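Local coordinates for 8-amino-8-demethylriboflavin N,N-dimethyltransferase (PDB 4D7K), which transfers methyl groups from S-adenosyl-L-methionine to 8-amino-8-demethyl-D-riboflavin in two successive steps, completing the antibiotic roseoflavin, at residues Q19-V22 against D23-A27. Numbering follows the deposited sequence.
Sequences QYNV and DLKVA
Q19 and D23, one helical turn apart, are joined twice: D23 N donates to Q19 O at 2.8 Å, and Q19 NE2 returns a bond to D23 OD1 at 2.7 Å. The i to i+4 spacing of an alpha-helix brings the amide and carboxylate together, yet the two flat groups are turned 57° against each other. The carboxylate oxygen lies in the plane of the Q19 amide, whereas NE2 approaches OD1 from above the carboxylate plane. A bend in the glutamine chain at chi2 (65°) swings the amide along the helix towards the D23 carboxylate. This is the solvent-facing side of the segment, closely bonded but open to water at the glutamine, with D23 partly exposed. Donation from NE2 would be expected to ease the charge on D23, whose OD2 comes close to OD2 of D23 of the second subunit.

On the other side N21, V22, L24, K25 and V26 are buried, packed away from solvent. N21 holds its CG anti to the backbone N (chi1 -172°), and its OD1 rests 3.2 Å from K25 CE, against the aliphatic end of the lysine. The ammonium group finds its partners on the second subunit, in a salt bridge to D301 and a cation-pi contact with F108. V22 and V26 meet only loosely, CG1 to CG2 at 4.5 Å, while their turn is secured by V26 N bonding to V22 O at 3.0 Å. L24 N bonds to Y20 O.

Both segments belong to helix 13-35 of the O-methyltransferase dimerisation domain, and the helix lies along the homodimer interface: L24 packs on L24 of the second subunit, Y20 on its V26, and N21 on F108, just past helix 102-107 of the second subunit, while D301 lies on its helix 293-305.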
loop_
_atom_site.group_PDB
_atom_site.type_symbol
_atom_site.label_atom_id
_atom_site.label_comp_id
_atom_site.label_asym_id
_atom_site.label_seq_id
_atom_site.Cartn_x
_atom_site.Cartn_y
_atom_site.Cartn_z
ATOM N N GLN A 19 7.913 -1.870 6.033
ATOM C CA GLN A 19 6.839 -0.942 6.370
ATOM C C GLN A 19 5.874 -0.736 5.189
ATOM O O GLN A 19 4.673 -0.566 5.390
ATOM C CB GLN A 19 7.428 0.395 6.831
ATOM C CG GLN A 19 6.412 1.375 7.389
ATOM C CD GLN A 19 5.765 0.877 8.664
ATOM O OE1 GLN A 19 6.449 0.591 9.648
ATOM N NE2 GLN A 19 4.439 0.763 8.653
ATOM N N TYR A 20 6.396 -0.758 3.965
ATOM C CA TYR A 20 5.534 -0.694 2.782
ATOM C C TYR A 20 4.634 -1.922 2.697
ATOM O O TYR A 20 3.485 -1.831 2.265
ATOM C CB TYR A 20 6.361 -0.562 1.494
ATOM C CG TYR A 20 6.875 0.837 1.247
ATOM C CD1 TYR A 20 5.995 1.911 1.159
ATOM C CD2 TYR A 20 8.236 1.089 1.106
ATOM C CE1 TYR A 20 6.447 3.192 0.943
ATOM C CE2 TYR A 20 8.704 2.380 0.888
ATOM C CZ TYR A 20 7.798 3.425 0.807
ATOM O OH TYR A 20 8.239 4.705 0.586
ATOM N N ASN A 21 5.168 -3.072 3.102
ATOM C CA ASN A 21 4.397 -4.309 3.151
ATOM C C ASN A 21 3.245 -4.191 4.147
ATOM O O ASN A 21 2.121 -4.599 3.865
ATOM C CB ASN A 21 5.303 -5.485 3.520
ATOM C CG ASN A 21 4.598 -6.827 3.410
ATOM O OD1 ASN A 21 4.185 -7.410 4.414
ATOM N ND2 ASN A 21 4.467 -7.326 2.187
ATOM N N VAL A 22 3.535 -3.610 5.306
ATOM C CA VAL A 22 2.533 -3.395 6.341
ATOM C C VAL A 22 1.475 -2.371 5.923
ATOM O O VAL A 22 0.277 -2.602 6.088
ATOM C CB VAL A 22 3.196 -2.935 7.652
ATOM C CG1 VAL A 22 2.148 -2.516 8.676
ATOM C CG2 VAL A 22 4.097 -4.037 8.204
ATOM N N ASP A 23 1.916 -1.244 5.374
ATOM C CA ASP A 23 0.990 -0.180 5.009
ATOM C C ASP A 23 0.100 -0.609 3.835
ATOM O O ASP A 23 -0.985 -0.063 3.623
ATOM C CB ASP A 23 1.760 1.108 4.687
ATOM C CG ASP A 23 2.396 1.738 5.930
ATOM O OD1 ASP A 23 2.385 1.097 7.005
ATOM O OD2 ASP A 23 2.916 2.873 5.838
ATOM N N LEU A 24 0.559 -1.607 3.089
ATOM C CA LEU A 24 -0.242 -2.200 2.033
ATOM C C LEU A 24 -1.443 -2.931 2.641
ATOM O O LEU A 24 -2.577 -2.738 2.209
ATOM C CB LEU A 24 0.613 -3.147 1.187
ATOM C CG LEU A 24 -0.054 -3.919 0.054
ATOM C CD1 LEU A 24 -0.856 -2.999 -0.841
ATOM C CD2 LEU A 24 1.008 -4.639 -0.750
ATOM N N LYS A 25 -1.193 -3.752 3.657
ATOM C CA LYS A 25 -2.265 -4.421 4.387
ATOM C C LYS A 25 -3.227 -3.425 5.041
ATOM O O LYS A 25 -4.435 -3.649 5.081
ATOM C CB LYS A 25 -1.684 -5.342 5.461
ATOM C CG LYS A 25 -0.734 -6.407 4.946
ATOM C CD LYS A 25 -0.019 -7.077 6.117
ATOM C CE LYS A 25 1.287 -7.723 5.689
ATOM N NZ LYS A 25 1.075 -8.757 4.641
ATOM N N VAL A 26 -2.686 -2.332 5.567
ATOM C CA VAL A 26 -3.521 -1.308 6.177
ATOM C C VAL A 26 -4.464 -0.692 5.140
ATOM O O VAL A 26 -5.640 -0.451 5.425
ATOM C CB VAL A 26 -2.667 -0.204 6.842
ATOM C CG1 VAL A 26 -3.535 0.971 7.259
ATOM C CG2 VAL A 26 -1.907 -0.765 8.049
ATOM N N ALA A 27 -3.947 -0.459 3.935
ATOM C CA ALA A 27 -4.743 0.120 2.854
ATOM C C ALA A 27 -5.965 -0.733 2.556
ATOM O O ALA A 27 -7.057 -0.213 2.311
ATOM C CB ALA A 27 -3.907 0.288 1.600
#